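Local coordinates for 6-phosphogluconolactonase (Leishmania braziliensis, PDB 3CSS), which probably hydrolyses 6-phosphogluconolactone to 6-phosphogluconate, the second step of the oxidative pentose phosphate pathway, at residues S171-V185 and M195-I209. Numbering follows the deposited sequence.
Sequences SIFPDSVAATDEEHV and MSPKVWRVTLSKTVI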
loop_
_atom_site.group_PDB
_atom_site.type_symbol
_atom_site.label_atom_id
_atom_site.label_comp_id
_atom_site.label_asym_id
_atom_site.label_seq_id
_atom_site.Cartn_x
_atom_site.Cartn_y
_atom_site.Cartn_z
ATOM N N SER A 171 1.865 2.467 5.933
ATOM C CA SER A 171 2.461 3.202 7.092
ATOM C C SER A 171 1.771 2.778 8.394
ATOM O O SER A 171 1.499 3.593 9.290
ATOM C CB SER A 171 2.463 4.719 6.888
ATOM O OG SER A 171 3.504 5.091 5.992
ATOM N N ILE A 172 1.516 1.466 8.484
ATOM C CA ILE A 172 0.942 0.864 9.676
ATOM C C ILE A 172 2.141 0.369 10.503
ATOM O O ILE A 172 2.620 -0.773 10.316
ATOM C CB ILE A 172 -0.041 -0.290 9.316
ATOM C CG1 ILE A 172 -1.197 0.264 8.457
ATOM C CG2 ILE A 172 -0.574 -0.930 10.609
ATOM C CD1 ILE A 172 -2.042 -0.790 7.717
ATOM N N PHE A 173 2.674 1.271 11.329
ATOM C CA PHE A 173 3.893 1.019 12.110
ATOM C C PHE A 173 3.576 0.415 13.472
ATOM O O PHE A 173 2.519 0.688 14.040
ATOM C CB PHE A 173 4.704 2.310 12.307
ATOM C CG PHE A 173 5.413 2.777 11.060
ATOM C CD1 PHE A 173 6.621 2.208 10.663
ATOM C CD2 PHE A 173 4.866 3.767 10.268
ATOM C CE1 PHE A 173 7.266 2.630 9.521
ATOM C CE2 PHE A 173 5.502 4.187 9.122
ATOM C CZ PHE A 173 6.697 3.614 8.741
ATOM N N PRO A 174 4.527 -0.364 14.023
ATOM C CA PRO A 174 4.387 -0.802 15.415
ATOM C C PRO A 174 4.170 0.380 16.355
ATOM O O PRO A 174 4.806 1.425 16.199
ATOM C CB PRO A 174 5.731 -1.488 15.719
ATOM C CG PRO A 174 6.378 -1.740 14.447
ATOM C CD PRO A 174 5.770 -0.840 13.404
ATOM N N ASP A 175 3.237 0.216 17.284
ATOM C CA ASP A 175 2.934 1.199 18.328
ATOM C C ASP A 175 2.587 2.607 17.791
ATOM O O ASP A 175 2.856 3.636 18.446
ATOM C CB ASP A 175 4.074 1.218 19.363
ATOM C CG ASP A 175 4.369 -0.169 19.926
ATOM O OD1 ASP A 175 3.504 -0.750 20.602
ATOM O OD2 ASP A 175 5.468 -0.717 19.648
ATOM N N SER A 176 1.975 2.641 16.595
ATOM C CA SER A 176 1.346 3.839 16.040
ATOM C C SER A 176 -0.176 3.778 16.213
ATOM O O SER A 176 -0.746 2.709 16.459
ATOM C CB SER A 176 1.667 3.969 14.545
ATOM O OG SER A 176 1.010 2.962 13.772
ATOM N N VAL A 177 -0.843 4.921 16.039
ATOM C CA VAL A 177 -2.299 4.954 15.972
ATOM C C VAL A 177 -2.850 3.926 14.956
ATOM O O VAL A 177 -3.756 3.158 15.279
ATOM C CB VAL A 177 -2.825 6.388 15.628
ATOM C CG1 VAL A 177 -4.285 6.331 15.245
ATOM C CG2 VAL A 177 -2.613 7.318 16.815
ATOM N N ALA A 178 -2.251 3.890 13.764
ATOM C CA ALA A 178 -2.699 3.012 12.673
ATOM C C ALA A 178 -2.656 1.538 13.046
ATOM O O ALA A 178 -3.449 0.748 12.565
ATOM C CB ALA A 178 -1.857 3.264 11.428
ATOM N N ALA A 179 -1.707 1.148 13.893
ATOM C CA ALA A 179 -1.566 -0.257 14.245
ATOM C C ALA A 179 -2.804 -0.844 14.908
ATOM O O ALA A 179 -3.021 -2.046 14.832
ATOM C CB ALA A 179 -0.341 -0.452 15.137
ATOM N N THR A 180 -3.591 -0.008 15.598
ATOM C CA THR A 180 -4.807 -0.466 16.271
ATOM C C THR A 180 -6.044 0.328 15.856
ATOM O O THR A 180 -7.094 0.241 16.516
ATOM C CB THR A 180 -4.656 -0.439 17.823
ATOM O OG1 THR A 180 -4.354 0.906 18.274
ATOM C CG2 THR A 180 -3.557 -1.392 18.261
ATOM N N ASP A 181 -5.956 1.035 14.736
ATOM C CA ASP A 181 -7.074 1.853 14.280
ATOM C C ASP A 181 -8.031 0.988 13.507
ATOM O O ASP A 181 -7.742 0.602 12.376
ATOM C CB ASP A 181 -6.589 3.015 13.419
ATOM C CG ASP A 181 -7.697 4.015 13.086
ATOM O OD1 ASP A 181 -8.899 3.648 13.134
ATOM O OD2 ASP A 181 -7.353 5.173 12.771
ATOM N N GLU A 182 -9.174 0.677 14.131
ATOM C CA GLU A 182 -10.244 -0.103 13.507
ATOM C C GLU A 182 -11.461 0.757 13.164
ATOM O O GLU A 182 -12.531 0.225 12.868
ATOM C CB GLU A 182 -10.698 -1.229 14.452
ATOM C CG GLU A 182 -9.611 -2.226 14.837
ATOM C CD GLU A 182 -9.041 -2.991 13.648
ATOM O OE1 GLU A 182 -9.654 -2.980 12.549
ATOM O OE2 GLU A 182 -7.980 -3.622 13.821
ATOM N N GLU A 183 -11.297 2.078 13.197
ATOM C CA GLU A 183 -12.407 3.032 13.085
ATOM C C GLU A 183 -12.379 3.918 11.836
ATOM O O GLU A 183 -13.401 4.508 11.473
ATOM C CB GLU A 183 -12.411 3.949 14.315
ATOM C CG GLU A 183 -12.663 3.242 15.640
ATOM C CD GLU A 183 -12.647 4.194 16.833
ATOM O OE1 GLU A 183 -12.084 5.309 16.717
ATOM O OE2 GLU A 183 -13.196 3.823 17.891
ATOM N N HIS A 184 -11.219 4.076 11.211
ATOM C CA HIS A 184 -11.081 5.000 10.082
ATOM C C HIS A 184 -10.694 4.289 8.793
ATOM O O HIS A 184 -10.121 3.201 8.815
ATOM C CB HIS A 184 -10.053 6.089 10.406
ATOM C CG HIS A 184 -10.351 6.851 11.663
ATOM N ND1 HIS A 184 -9.773 6.541 12.874
ATOM C CD2 HIS A 184 -11.156 7.916 11.892
ATOM C CE1 HIS A 184 -10.200 7.389 13.795
ATOM N NE2 HIS A 184 -11.057 8.223 13.230
ATOM N N VAL A 185 -11.020 4.918 7.666
ATOM C CA VAL A 185 -10.525 4.488 6.353
ATOM C C VAL A 185 -9.045 4.869 6.178
ATOM O O VAL A 185 -8.255 4.084 5.669
ATOM C CB VAL A 185 -11.359 5.131 5.208
ATOM C CG1 VAL A 185 -10.755 4.879 3.857
ATOM C CG2 VAL A 185 -12.817 4.626 5.240
ATOM N N MET A 195 13.074 3.176 11.066
ATOM C CA MET A 195 12.511 3.499 9.758
ATOM C C MET A 195 12.563 4.981 9.427
ATOM O O MET A 195 12.384 5.844 10.311
ATOM C CB MET A 195 11.080 3.000 9.690
ATOM C CG MET A 195 10.975 1.482 9.845
ATOM S SD MET A 195 11.439 0.599 8.323
ATOM C CE MET A 195 13.040 -0.069 8.730
ATOM N N SER A 196 12.788 5.255 8.139
ATOM C CA SER A 196 12.918 6.616 7.612
ATOM C C SER A 196 12.114 6.753 6.317
ATOM O O SER A 196 11.804 5.755 5.664
ATOM C CB SER A 196 14.385 6.908 7.334
ATOM O OG SER A 196 15.066 7.054 8.552
ATOM N N PRO A 197 11.770 7.993 5.920
ATOM C CA PRO A 197 12.051 9.287 6.525
ATOM C C PRO A 197 11.258 9.548 7.807
ATOM O O PRO A 197 10.151 9.021 7.963
ATOM C CB PRO A 197 11.655 10.288 5.423
ATOM C CG PRO A 197 10.745 9.583 4.547
ATOM C CD PRO A 197 11.091 8.131 4.622
ATOM N N LYS A 198 11.833 10.362 8.696
ATOM C CA LYS A 198 11.223 10.713 9.970
ATOM C C LYS A 198 10.193 11.828 9.761
ATOM O O LYS A 198 10.452 13.003 10.035
ATOM C CB LYS A 198 12.286 11.179 10.977
ATOM C CG LYS A 198 13.350 10.139 11.312
ATOM C CD LYS A 198 12.737 8.883 11.884
ATOM C CE LYS A 198 13.778 7.879 12.334
ATOM N NZ LYS A 198 13.113 6.639 12.832
ATOM N N VAL A 199 9.025 11.449 9.263
ATOM C CA VAL A 199 7.952 12.380 8.965
ATOM C C VAL A 199 6.642 11.653 9.195
ATOM O O VAL A 199 6.549 10.432 8.945
ATOM C CB VAL A 199 8.008 12.892 7.483
ATOM C CG1 VAL A 199 7.916 11.748 6.489
ATOM C CG2 VAL A 199 6.912 13.973 7.206
ATOM N N TRP A 200 5.639 12.388 9.675
ATOM C CA TRP A 200 4.300 11.832 9.857
ATOM C C TRP A 200 3.755 11.274 8.552
ATOM O O TRP A 200 4.143 11.714 7.446
ATOM C CB TRP A 200 3.320 12.853 10.481
ATOM C CG TRP A 200 3.416 12.877 11.963
ATOM C CD1 TRP A 200 4.260 13.633 12.720
ATOM C CD2 TRP A 200 2.657 12.081 12.882
ATOM N NE1 TRP A 200 4.074 13.358 14.049
ATOM C CE2 TRP A 200 3.105 12.395 14.176
ATOM C CE3 TRP A 200 1.638 11.130 12.732
ATOM C CZ2 TRP A 200 2.584 11.784 15.314
ATOM C CZ3 TRP A 200 1.124 10.524 13.857
ATOM C CH2 TRP A 200 1.587 10.861 15.133
ATOM N N ARG A 201 2.885 10.280 8.709
ATOM C CA ARG A 201 2.289 9.537 7.608
ATOM C C ARG A 201 0.766 9.518 7.666
ATOM O O ARG A 201 0.148 9.619 8.737
ATOM C CB ARG A 201 2.764 8.057 7.595
ATOM C CG ARG A 201 4.242 7.833 7.878
ATOM C CD ARG A 201 5.120 8.424 6.802
ATOM N NE ARG A 201 6.544 8.157 7.013
ATOM C CZ ARG A 201 7.168 7.052 6.610
ATOM N NH1 ARG A 201 6.519 6.101 5.965
ATOM N NH2 ARG A 201 8.464 6.899 6.853
ATOM N N VAL A 202 0.169 9.339 6.494
ATOM C CA VAL A 202 -1.182 8.827 6.406
ATOM C C VAL A 202 -1.115 7.461 5.735
ATOM O O VAL A 202 -0.198 7.184 4.936
ATOM C CB VAL A 202 -2.139 9.770 5.658
ATOM C CG1 VAL A 202 -2.295 11.076 6.440
ATOM C CG2 VAL A 202 -1.653 10.052 4.280
ATOM N N THR A 203 -2.071 6.611 6.088
ATOM C CA THR A 203 -2.113 5.246 5.575
ATOM C C THR A 203 -3.553 4.758 5.447
ATOM O O THR A 203 -4.399 5.100 6.261
ATOM C CB THR A 203 -1.298 4.272 6.499
ATOM O OG1 THR A 203 -1.212 2.985 5.879
ATOM C CG2 THR A 203 -1.897 4.171 7.903
ATOM N N LEU A 204 -3.817 3.966 4.415
ATOM C CA LEU A 204 -4.983 3.113 4.428
ATOM C C LEU A 204 -4.924 2.277 5.706
ATOM O O LEU A 204 -3.840 1.870 6.156
ATOM C CB LEU A 204 -5.030 2.232 3.186
ATOM C CG LEU A 204 -5.213 2.932 1.839
ATOM C CD1 LEU A 204 -5.241 1.920 0.693
ATOM C CD2 LEU A 204 -6.453 3.864 1.842
ATOM N N SER A 205 -6.093 2.045 6.301
ATOM C CA SER A 205 -6.178 1.295 7.540
ATOM C C SER A 205 -6.132 -0.198 7.287
ATOM O O SER A 205 -6.302 -0.650 6.166
ATOM C CB SER A 205 -7.481 1.651 8.260
ATOM O OG SER A 205 -8.595 1.249 7.467
ATOM N N LYS A 206 -5.906 -0.969 8.345
ATOM C CA LYS A 206 -5.984 -2.429 8.262
ATOM C C LYS A 206 -7.287 -2.872 7.603
ATOM O O LYS A 206 -7.298 -3.780 6.784
ATOM C CB LYS A 206 -5.865 -3.054 9.656
ATOM C CG LYS A 206 -4.527 -2.847 10.306
ATOM C CD LYS A 206 -4.387 -3.588 11.643
ATOM C CE LYS A 206 -5.380 -3.121 12.663
ATOM N NZ LYS A 206 -5.228 -3.904 13.952
ATOM N N THR A 207 -8.390 -2.233 7.991
ATOM C CA THR A 207 -9.727 -2.565 7.475
ATOM C C THR A 207 -9.801 -2.493 5.957
ATOM O O THR A 207 -10.296 -3.408 5.296
ATOM C CB THR A 207 -10.786 -1.624 8.082
ATOM O OG1 THR A 207 -10.657 -1.630 9.507
ATOM C CG2 THR A 207 -12.191 -2.097 7.714
ATOM N N VAL A 208 -9.314 -1.394 5.396
ATOM C CA VAL A 208 -9.355 -1.219 3.938
ATOM C C VAL A 208 -8.573 -2.343 3.287
ATOM O O VAL A 208 -9.022 -2.975 2.338
ATOM C CB VAL A 208 -8.796 0.139 3.499
ATOM C CG1 VAL A 208 -8.751 0.237 1.986
ATOM C CG2 VAL A 208 -9.628 1.279 4.078
ATOM N N ILE A 209 -7.384 -2.608 3.819
ATOM C CA ILE A 209 -6.540 -3.671 3.262
ATOM C C ILE A 209 -7.218 -5.043 3.342
ATOM O O ILE A 209 -7.161 -5.836 2.392
ATOM C CB ILE A 209 -5.137 -3.648 3.936
ATOM C CG1 ILE A 209 -4.448 -2.332 3.593
ATOM C CG2 ILE A 209 -4.291 -4.800 3.454
ATOM C CD1 ILE A 209 -3.226 -2.014 4.431
HETATM O O HOH W 1 -5.430 0.667 10.757
#
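A buried, mixed polar and apolar contact packs loop 171-185 against strand 201-204 and the start of helix 206-211. T203 OG1, anti to the backbone N (chi1 -173°), accepts from S171 N at 3.1 Å and donates to L204 O. The same torsion sets CG2 against A178 CB, 3.6 Å away.

R201 NH1 donates to S171 OG at 3.2 Å, and this hydroxyl is also hydrogen-bonded to D75 of neighbouring strand 69-77. The edge of the F173 ring meets one face of the R201 guanidinium, planes 87° apart. Within its own segment, NH2 donates to P197 O and NE to V199 O near the guanidinium plane, which fixes its rotation. Between S171 and F173, I172 turns to the helix and meets I209 tip to tip, CD1 to CD1 at 3.7 Å.

K206 bends at chi3 (-62°), and NZ donates a hydrogen bond to A179 O at 3.0 Å. NZ also forms a salt bridge with E182 OE2 at 2.8 Å. A water joins K206 N to A178 O and D181 O. S205 OG donates to H184 O at 2.8 Å, in the carbonyl plane, while S205 N donates to V185 O.

S205 OG also caps the helix, weakly, at V208 N. This is an N-capped strand-to-helix junction covered by the loop into edge strand 186-189, with 201-204 antiparallel to both neighbours, in the alpha/beta fold of the glucosamine-6-phosphate isomerase/6-phosphogluconolactonase family.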